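Local coordinates for protein insect group II chitinase (Ostrinia furnacalis, PDB 5Y2A) that probably hydrolyses the beta-1,4 links of chitin, as the second catalytic domain of a group II insect chitinase of glycoside hydrolase family 18, at residues I35-A40 and N60-K65; A68-G73 and G116-D121; G270-G273 and A278-F281; D274-R279 and F284-E289. All blocks are in the same frame, centred on the assembly; numbering follows the deposited sequence.

Contact 1 (I35-A40 and N60-K65); sequences IIYAFA and NKFYEK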
# COMPACT_ATOMS: atom_id res chain seq x y z
N ILE A 35 2.39 4.16 -26.87
CA ILE A 35 1.82 3.50 -25.70
C ILE A 35 2.96 2.86 -24.93
O ILE A 35 3.82 2.20 -25.53
CB ILE A 35 0.76 2.45 -26.09
CG1 ILE A 35 -0.40 3.11 -26.82
CG2 ILE A 35 0.27 1.68 -24.86
CD1 ILE A 35 -1.40 2.12 -27.38
N ILE A 36 2.98 3.05 -23.62
CA ILE A 36 3.96 2.42 -22.74
C ILE A 36 3.22 1.38 -21.90
O ILE A 36 2.25 1.71 -21.21
CB ILE A 36 4.65 3.43 -21.82
CG1 ILE A 36 5.26 4.60 -22.61
CG2 ILE A 36 5.74 2.73 -21.00
CD1 ILE A 36 6.18 4.19 -23.72
N TYR A 37 3.69 0.13 -21.96
CA TYR A 37 3.11 -0.97 -21.18
C TYR A 37 3.77 -0.97 -19.81
O TYR A 37 4.91 -1.42 -19.66
CB TYR A 37 3.31 -2.29 -21.91
CG TYR A 37 2.48 -3.44 -21.36
CD1 TYR A 37 2.76 -3.99 -20.12
CD2 TYR A 37 1.43 -3.99 -22.10
CE1 TYR A 37 2.00 -5.04 -19.61
CE2 TYR A 37 0.67 -5.04 -21.60
CZ TYR A 37 0.97 -5.56 -20.36
OH TYR A 37 0.22 -6.60 -19.84
N ALA A 38 3.04 -0.51 -18.79
CA ALA A 38 3.54 -0.44 -17.42
C ALA A 38 2.94 -1.58 -16.60
O ALA A 38 1.72 -1.79 -16.64
CB ALA A 38 3.17 0.90 -16.78
N PHE A 39 3.78 -2.35 -15.89
CA PHE A 39 5.24 -2.27 -15.90
C PHE A 39 5.83 -3.68 -15.98
O PHE A 39 5.27 -4.63 -15.41
CB PHE A 39 5.80 -1.64 -14.61
CG PHE A 39 5.65 -0.15 -14.51
CD1 PHE A 39 6.35 0.69 -15.35
CD2 PHE A 39 4.85 0.40 -13.53
CE1 PHE A 39 6.23 2.07 -15.24
CE2 PHE A 39 4.72 1.77 -13.40
CZ PHE A 39 5.41 2.61 -14.26
N ALA A 40 6.98 -3.81 -16.62
CA ALA A 40 7.87 -4.93 -16.35
C ALA A 40 8.79 -4.56 -15.19
O ALA A 40 8.87 -3.40 -14.78
CB ALA A 40 8.68 -5.32 -17.59
N ASN A 60 -2.27 -14.77 -20.61
CA ASN A 60 -3.45 -14.18 -21.23
C ASN A 60 -3.09 -13.18 -22.32
O ASN A 60 -3.97 -12.47 -22.81
CB ASN A 60 -4.34 -13.55 -20.16
CG ASN A 60 -5.13 -14.59 -19.39
OD1 ASN A 60 -6.25 -14.94 -19.77
ND2 ASN A 60 -4.54 -15.13 -18.34
N LYS A 61 -1.81 -13.13 -22.71
CA LYS A 61 -1.36 -12.49 -23.95
C LYS A 61 -1.54 -10.98 -23.94
O LYS A 61 -1.66 -10.36 -25.00
CB LYS A 61 -2.09 -13.07 -25.17
CG LYS A 61 -2.04 -14.58 -25.31
CD LYS A 61 -0.63 -15.07 -25.59
CE LYS A 61 -0.58 -16.59 -25.60
NZ LYS A 61 -0.48 -17.15 -24.22
N PHE A 62 -1.51 -10.34 -22.77
CA PHE A 62 -1.75 -8.89 -22.75
C PHE A 62 -0.62 -8.12 -23.42
O PHE A 62 -0.88 -7.11 -24.10
CB PHE A 62 -1.98 -8.41 -21.32
CG PHE A 62 -3.42 -8.47 -20.88
CD1 PHE A 62 -4.30 -9.39 -21.44
CD2 PHE A 62 -3.89 -7.63 -19.88
CE1 PHE A 62 -5.62 -9.46 -21.03
CE2 PHE A 62 -5.21 -7.68 -19.46
CZ PHE A 62 -6.08 -8.60 -20.04
N TYR A 63 0.62 -8.57 -23.26
CA TYR A 63 1.74 -7.98 -23.99
C TYR A 63 1.44 -7.93 -25.49
O TYR A 63 1.49 -6.87 -26.11
CB TYR A 63 3.03 -8.78 -23.77
CG TYR A 63 3.84 -8.55 -22.49
CD1 TYR A 63 3.64 -7.43 -21.68
CD2 TYR A 63 4.84 -9.45 -22.14
CE1 TYR A 63 4.41 -7.24 -20.52
CE2 TYR A 63 5.61 -9.27 -21.00
CZ TYR A 63 5.40 -8.17 -20.19
OH TYR A 63 6.19 -8.02 -19.07
N GLU A 64 1.12 -9.09 -26.07
CA GLU A 64 0.91 -9.17 -27.52
C GLU A 64 -0.34 -8.41 -27.94
O GLU A 64 -0.38 -7.83 -29.04
CB GLU A 64 0.78 -10.63 -27.96
CG GLU A 64 2.03 -11.45 -27.79
CD GLU A 64 1.79 -12.90 -28.16
OE1 GLU A 64 0.73 -13.20 -28.75
OE2 GLU A 64 2.67 -13.74 -27.87
N LYS A 65 -1.37 -8.42 -27.11
CA LYS A 65 -2.59 -7.71 -27.46
C LYS A 65 -2.36 -6.20 -27.51
O LYS A 65 -3.01 -5.52 -28.31
CB LYS A 65 -3.71 -8.07 -26.49
CG LYS A 65 -4.24 -9.47 -26.71
CD LYS A 65 -5.38 -9.83 -25.79
CE LYS A 65 -5.98 -11.17 -26.19
NZ LYS A 65 -6.81 -11.77 -25.11
O HOH W 1 5.19 -6.97 -16.71
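Y63 turns the edge of its ring toward a face of the Y37 ring, a T-shaped pair that fastens a helix to the outside of the family 18 TIM barrel. Y37 sits on barrel strand 34-42 and Y63 in the first turn of helix 62-67, so the pair illustrates how one edge-to-face contact joins barrel wall and outer helix. The two ring planes stand at 72°, with centroids 4.8 Å apart. The approach is off-centre: Y63 CD1 lies above the rim of the Y37 ring, and Y63 CE1 comes within 3.4 Å of Y37 CE1. With CG anti to the backbone N (chi1 -167°), the Y37 side chain reaches out from the strand and presents that face to the helix. The Y37 and F62 side chains cross at about a right angle, with Y37 OH 3.2 Å from F62 CB, while the hydroxyl finds its polar partner in D57. F62 then leads its own ring away toward W14. Y63 also meets the rings of Y115 and F117, the latter edge-to-face, so the pair is part of a larger aromatic cluster. At the end of the Y63 ring the packing gives way to a polar link: Y63 OH donates to a water at 2.8 Å, and that water donates in turn to F39 O at 2.7 Å.

Contact 2 (A68-G73 and G116-D121); sequences ALKSHG and GFDGLD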
# COMPACT_ATOMS: atom_id res chain seq x y z
N ALA A 68 -0.02 -5.42 -30.65
CA ALA A 68 -0.78 -5.56 -31.89
C ALA A 68 -1.37 -4.23 -32.36
O ALA A 68 -1.70 -4.10 -33.54
CB ALA A 68 -1.90 -6.59 -31.71
N LEU A 69 -1.51 -3.25 -31.46
CA LEU A 69 -2.06 -1.96 -31.85
C LEU A 69 -1.13 -1.18 -32.77
O LEU A 69 -1.55 -0.15 -33.31
CB LEU A 69 -2.36 -1.13 -30.60
CG LEU A 69 -3.44 -1.74 -29.72
CD1 LEU A 69 -3.58 -0.97 -28.40
CD2 LEU A 69 -4.76 -1.75 -30.49
N LYS A 70 0.11 -1.64 -32.97
CA LYS A 70 0.97 -0.93 -33.89
C LYS A 70 0.42 -0.95 -35.32
O LYS A 70 0.82 -0.11 -36.13
CB LYS A 70 2.40 -1.50 -33.84
CG LYS A 70 2.60 -2.85 -34.49
CD LYS A 70 4.08 -3.17 -34.57
CE LYS A 70 4.62 -3.65 -33.23
NZ LYS A 70 6.10 -3.82 -33.27
N SER A 71 -0.50 -1.87 -35.63
CA SER A 71 -1.18 -1.82 -36.92
C SER A 71 -1.99 -0.54 -37.08
O SER A 71 -2.37 -0.20 -38.20
CB SER A 71 -2.07 -3.05 -37.11
OG SER A 71 -3.27 -2.93 -36.37
N HIS A 72 -2.31 0.14 -35.97
CA HIS A 72 -2.95 1.45 -35.99
C HIS A 72 -1.95 2.59 -36.08
O HIS A 72 -2.35 3.75 -36.00
CB HIS A 72 -3.83 1.62 -34.76
CG HIS A 72 -5.01 0.70 -34.75
ND1 HIS A 72 -6.29 1.13 -35.01
CD2 HIS A 72 -5.10 -0.63 -34.52
CE1 HIS A 72 -7.12 0.11 -34.94
NE2 HIS A 72 -6.42 -0.97 -34.64
N GLY A 73 -0.67 2.29 -36.25
CA GLY A 73 0.33 3.33 -36.38
C GLY A 73 0.82 3.90 -35.08
O GLY A 73 1.46 4.96 -35.08
N GLY A 116 6.97 -8.27 -29.46
CA GLY A 116 6.59 -7.29 -30.46
C GLY A 116 6.71 -5.85 -30.02
O GLY A 116 6.08 -4.98 -30.64
N PHE A 117 7.48 -5.56 -28.97
CA PHE A 117 7.64 -4.19 -28.50
C PHE A 117 8.57 -3.41 -29.42
O PHE A 117 9.54 -3.96 -29.96
CB PHE A 117 8.18 -4.18 -27.07
CG PHE A 117 7.14 -4.55 -26.04
CD1 PHE A 117 6.13 -3.66 -25.71
CD2 PHE A 117 7.19 -5.78 -25.42
CE1 PHE A 117 5.17 -4.00 -24.77
CE2 PHE A 117 6.24 -6.13 -24.47
CZ PHE A 117 5.23 -5.24 -24.14
N ASP A 118 8.25 -2.13 -29.61
CA ASP A 118 9.07 -1.23 -30.41
C ASP A 118 10.22 -0.61 -29.62
O ASP A 118 11.01 0.15 -30.19
CB ASP A 118 8.20 -0.12 -31.00
CG ASP A 118 7.17 -0.64 -31.96
OD1 ASP A 118 7.54 -1.43 -32.85
OD2 ASP A 118 5.98 -0.28 -31.82
N GLY A 119 10.31 -0.87 -28.32
CA GLY A 119 11.37 -0.28 -27.53
C GLY A 119 11.06 -0.36 -26.05
O GLY A 119 10.17 -1.10 -25.63
N LEU A 120 11.81 0.43 -25.28
CA LEU A 120 11.83 0.34 -23.83
C LEU A 120 11.75 1.72 -23.21
O LEU A 120 12.41 2.66 -23.66
CB LEU A 120 13.11 -0.38 -23.35
CG LEU A 120 13.31 -0.56 -21.84
CD1 LEU A 120 12.38 -1.64 -21.29
CD2 LEU A 120 14.76 -0.90 -21.54
N ASP A 121 10.93 1.85 -22.17
CA ASP A 121 10.81 3.07 -21.38
C ASP A 121 11.36 2.80 -19.99
O ASP A 121 10.82 1.95 -19.26
CB ASP A 121 9.35 3.53 -21.33
CG ASP A 121 9.16 4.81 -20.53
OD1 ASP A 121 9.74 5.85 -20.91
OD2 ASP A 121 8.42 4.77 -19.52
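K70 carries its CG between the backbone N and the carbonyl carbon (chi1 74°), runs on extended and bends at chi3 (78°), which swings NZ across to G116 and D118. D118, its CG anti to its carbonyl carbon, turns the carboxylate toward the ammonium group. NZ donates to D118 OD1 at 2.8 Å in a salt bridge, and to G116 O at 2.9 Å. Neither acceptor is met in its plane: the ammonium group stands 40° out of the carboxylate plane and above the carbonyl plane of G116. The carbonyl belongs to the first residue after helix 98-115, which closes in a Schellman motif, and K70 CE rests 3.3 Å from G116 O. D118 OD2 is taken by the backbone N of V76 on strand 75-81, so the lysine and the strand hold different oxygens of one carboxylate. D118 opens the stretch that matches the family 18 signature DxxDxDxE, with D121 as its second acidic position, on barrel strand 119-123. The chemistry is that of a cation shared between a charge and a helix-end carbonyl: the exposed lysine probably offsets the charge of D118 while linking the 3-10 segment after helix 62-67 to the turn between helix 98-115 and strand 119-123.

Contact 3 (G270-G273 and A278-F281); sequences GEAG and ARGF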
# COMPACT_ATOMS: atom_id res chain seq x y z
N GLY A 270 -6.95 10.59 1.91
CA GLY A 270 -8.40 10.53 1.81
C GLY A 270 -8.92 9.10 1.84
O GLY A 270 -8.19 8.14 1.62
N GLU A 271 -10.21 8.97 2.17
CA GLU A 271 -10.92 7.70 2.01
C GLU A 271 -10.69 7.13 0.62
O GLU A 271 -10.67 7.87 -0.37
CB GLU A 271 -12.42 7.89 2.24
CG GLU A 271 -12.86 8.24 3.66
CD GLU A 271 -12.73 7.06 4.61
OE1 GLU A 271 -13.09 5.93 4.20
OE2 GLU A 271 -12.27 7.25 5.75
N ALA A 272 -10.51 5.81 0.54
CA ALA A 272 -10.24 5.16 -0.73
C ALA A 272 -11.47 5.22 -1.64
O ALA A 272 -12.61 5.19 -1.19
CB ALA A 272 -9.83 3.71 -0.52
N GLY A 273 -11.22 5.29 -2.96
CA GLY A 273 -12.29 5.18 -3.92
C GLY A 273 -12.75 3.74 -4.11
O GLY A 273 -12.00 2.79 -3.85
N ALA A 278 -7.32 2.81 -2.89
CA ALA A 278 -6.02 3.20 -2.35
C ALA A 278 -6.18 4.55 -1.67
O ALA A 278 -6.33 5.56 -2.35
CB ALA A 278 -4.96 3.25 -3.45
N ARG A 279 -6.08 4.57 -0.34
CA ARG A 279 -6.20 5.83 0.38
C ARG A 279 -5.12 6.79 -0.10
O ARG A 279 -3.97 6.40 -0.33
CB ARG A 279 -6.08 5.61 1.89
CG ARG A 279 -7.21 4.80 2.55
CD ARG A 279 -6.98 4.78 4.06
NE ARG A 279 -7.12 6.13 4.61
CZ ARG A 279 -8.22 6.60 5.19
NH1 ARG A 279 -9.27 5.81 5.37
NH2 ARG A 279 -8.25 7.85 5.63
N GLY A 280 -5.49 8.06 -0.25
CA GLY A 280 -4.60 9.08 -0.78
C GLY A 280 -4.69 9.29 -2.27
O GLY A 280 -4.06 10.22 -2.78
N PHE A 281 -5.53 8.52 -2.97
CA PHE A 281 -5.54 8.47 -4.42
C PHE A 281 -6.98 8.35 -4.88
O PHE A 281 -7.76 7.59 -4.30
CB PHE A 281 -4.69 7.26 -4.88
CG PHE A 281 -4.65 7.05 -6.36
CD1 PHE A 281 -5.66 6.35 -7.01
CD2 PHE A 281 -3.58 7.51 -7.11
CE1 PHE A 281 -5.61 6.14 -8.38
CE2 PHE A 281 -3.53 7.30 -8.48
CZ PHE A 281 -4.54 6.62 -9.11
O HOH W 2 -8.31 8.42 -1.76
O HOH W 3 -8.62 5.05 -3.94
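G270 O is approached by three groups of the facing turn. It accepts the backbone N-H of G280 at 3.3 Å, with the donor tilted 22° from the carbonyl plane; it lies 3.3 Å from R279 CA in a CH...O contact; and it sits over one face of the R279 guanidinium, toward the rim. The type II turn from A278 to F281, with G280 at positive phi, supplies the shape for this. R279 bends at chi3 and runs alongside E271, the carboxylate and guanidinium planes being 86° apart. NH1 makes a weak salt bridge to E271 OE2 at 3.3 Å, whereas NH2 is hydrogen-bonded to G269 O, and E271 OE1 forms a salt bridge with K90 of the second subunit. A leucine in place of R279 would probably leave E271 with K90 of the second subunit but without its mate inside the loop, and G269 O without its donor. Farther along, one water accepts from G273 N and A278 N, both at 2.8 Å, and donates to F281 O. The two segments lie side by side within the connection from strand 266-269 to strand 281-283; both of these strands pair antiparallel with strand 241-254, and F281 stacks on Y248 of that strand.

Contact 4 (D274-R279 and F284-E289); sequences DETRAR and FYEICE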
# COMPACT_ATOMS: atom_id res chain seq x y z
N ASP A 274 -13.98 3.59 -4.61
CA ASP A 274 -14.55 2.26 -4.80
C ASP A 274 -13.75 1.45 -5.81
O ASP A 274 -13.63 0.22 -5.69
CB ASP A 274 -16.00 2.35 -5.28
CG ASP A 274 -16.93 2.95 -4.25
OD1 ASP A 274 -16.53 3.13 -3.09
OD2 ASP A 274 -18.09 3.22 -4.63
N GLU A 275 -13.23 2.11 -6.84
CA GLU A 275 -12.54 1.38 -7.90
C GLU A 275 -11.04 1.32 -7.68
O GLU A 275 -10.43 0.26 -7.89
CB GLU A 275 -12.84 2.02 -9.25
CG GLU A 275 -14.23 1.69 -9.79
CD GLU A 275 -15.32 2.56 -9.20
OE1 GLU A 275 -15.07 3.75 -8.92
OE2 GLU A 275 -16.44 2.04 -9.01
N THR A 276 -10.41 2.42 -7.26
CA THR A 276 -8.96 2.40 -7.13
C THR A 276 -8.48 1.87 -5.79
O THR A 276 -7.34 1.38 -5.71
CB THR A 276 -8.38 3.80 -7.40
OG1 THR A 276 -9.01 4.78 -6.56
CG2 THR A 276 -8.58 4.17 -8.88
N ARG A 277 -9.31 1.92 -4.75
CA ARG A 277 -9.05 1.22 -3.48
C ARG A 277 -7.67 1.53 -2.91
O ARG A 277 -6.94 0.64 -2.47
CB ARG A 277 -9.22 -0.29 -3.69
CG ARG A 277 -10.56 -0.69 -4.27
CD ARG A 277 -10.47 -2.08 -4.89
NE ARG A 277 -9.70 -1.93 -6.12
CZ ARG A 277 -9.05 -2.90 -6.75
NH1 ARG A 277 -9.06 -4.14 -6.30
NH2 ARG A 277 -8.37 -2.60 -7.85
N ALA A 278 -7.32 2.81 -2.89
CA ALA A 278 -6.02 3.20 -2.35
C ALA A 278 -6.18 4.55 -1.67
O ALA A 278 -6.33 5.56 -2.35
CB ALA A 278 -4.96 3.25 -3.45
N ARG A 279 -6.08 4.57 -0.34
CA ARG A 279 -6.20 5.83 0.38
C ARG A 279 -5.12 6.79 -0.10
O ARG A 279 -3.97 6.40 -0.33
CB ARG A 279 -6.08 5.61 1.89
CG ARG A 279 -7.21 4.80 2.55
CD ARG A 279 -6.98 4.78 4.06
NE ARG A 279 -7.12 6.13 4.61
CZ ARG A 279 -8.22 6.60 5.19
NH1 ARG A 279 -9.27 5.81 5.37
NH2 ARG A 279 -8.25 7.85 5.63
N PHE A 284 -9.67 10.27 -11.85
CA PHE A 284 -10.48 11.39 -12.30
C PHE A 284 -11.96 11.03 -12.31
O PHE A 284 -12.79 11.85 -11.91
CB PHE A 284 -10.04 11.86 -13.69
CG PHE A 284 -10.80 13.07 -14.18
CD1 PHE A 284 -10.75 14.27 -13.48
CD2 PHE A 284 -11.58 13.00 -15.33
CE1 PHE A 284 -11.46 15.38 -13.91
CE2 PHE A 284 -12.29 14.12 -15.77
CZ PHE A 284 -12.23 15.30 -15.06
N TYR A 285 -12.31 9.81 -12.72
CA TYR A 285 -13.72 9.45 -12.77
C TYR A 285 -14.31 9.29 -11.37
O TYR A 285 -15.49 9.60 -11.16
CB TYR A 285 -13.94 8.19 -13.62
CG TYR A 285 -13.28 6.90 -13.16
CD1 TYR A 285 -13.86 6.11 -12.17
CD2 TYR A 285 -12.11 6.46 -13.75
CE1 TYR A 285 -13.26 4.92 -11.76
CE2 TYR A 285 -11.50 5.27 -13.35
CZ TYR A 285 -12.10 4.50 -12.36
OH TYR A 285 -11.50 3.32 -11.96
N GLU A 286 -13.51 8.84 -10.39
CA GLU A 286 -13.99 8.82 -9.01
C GLU A 286 -14.23 10.24 -8.49
O GLU A 286 -15.14 10.48 -7.70
CB GLU A 286 -13.00 8.07 -8.12
CG GLU A 286 -12.99 6.56 -8.36
CD GLU A 286 -11.86 5.84 -7.64
OE1 GLU A 286 -10.73 6.38 -7.56
OE2 GLU A 286 -12.09 4.71 -7.17
N ILE A 287 -13.41 11.19 -8.93
CA ILE A 287 -13.62 12.58 -8.55
C ILE A 287 -14.89 13.11 -9.20
O ILE A 287 -15.66 13.87 -8.58
CB ILE A 287 -12.39 13.41 -8.92
CG1 ILE A 287 -11.17 12.96 -8.10
CG2 ILE A 287 -12.65 14.90 -8.72
CD1 ILE A 287 -9.88 13.50 -8.63
N CYS A 288 -15.14 12.73 -10.45
CA CYS A 288 -16.37 13.15 -11.13
C CYS A 288 -17.60 12.65 -10.38
O CYS A 288 -18.55 13.41 -10.16
CB CYS A 288 -16.38 12.61 -12.56
SG CYS A 288 -15.40 13.58 -13.71
N GLU A 289 -17.60 11.38 -9.98
CA GLU A 289 -18.73 10.86 -9.22
C GLU A 289 -18.95 11.66 -7.95
O GLU A 289 -20.10 11.95 -7.58
CB GLU A 289 -18.50 9.38 -8.88
CG GLU A 289 -19.66 8.79 -8.08
CD GLU A 289 -19.44 7.33 -7.74
OE1 GLU A 289 -18.49 6.73 -8.27
OE2 GLU A 289 -20.23 6.79 -6.93
O HOH W 4 -18.35 6.44 -4.17
O HOH W 5 -18.97 4.04 -7.78
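The Y285 ring receives E275 at its edge: E275 CB lies in the ring plane, 3.3 Å from Y285 OH, and E275 OE1 approaches the same edge near CE1. The E275 carboxylate is turned 50° from the ring. Y285 has CG between its backbone N and carbonyl carbon (chi1 62°), which throws the phenol toward the loop. The second flat group, the E286 carboxylate, carries the polar part of the contact. Its OE2 accepts from E275 N at 2.9 Å, nearly in line with the C-O bond, and from T276 N at 2.8 Å on the syn side, 31° out of the plane. The other oxygen, OE1, uses its syn lone pair for T276 OG1 at 2.6 Å and also takes the backbone N of S283, just ahead of the helix. Both oxygens are thus occupied, and this buried carboxylate is fixed in rotation. An alanine in place of E286 would probably leave the N-H groups of E275 and T276 without an acceptor and set the T276 hydroxyl free to turn. E275 OE1 lies 3.6 Å from E286 OE2, a like-charged approach that the N-H donors and the nearby start of the helix would probably ease. At the margin a water donates to D274 OD2 at 3.3 Å and weakly to E289. Helix 284-292 follows strand 281-283 directly, so E286, in the first turn, bonds the loop after strand 266-269 to the start of the helix; farther along, C288 is joined to C355 by a disulfide.

Contacts 1 and 2 come in series along the chain; contacts 3 and 4 come later and overlap. Contacts 1 and 2, centres about 10 Å apart, both belong to the barrel wall: F117 packs on Y37 and Y63, I35 meets L69, and strands 34-42, 75-81 and 119-123 run side by side there. Contacts 3 and 4, centres about 8 Å apart, share the loop between strands 266-269 and 281-283, contact 4 joining it to helix 284-292. In sequence this region falls between barrel strands 241-254 and 339-343, consistent with the insertion domain of many family 18 chitinases. Contacts 2 and 3, centres about 33 Å apart, lie on opposite sides of the chain's centre. One pair thus lies on the barrel; the other lies in an excursion from it that touches the second subunit.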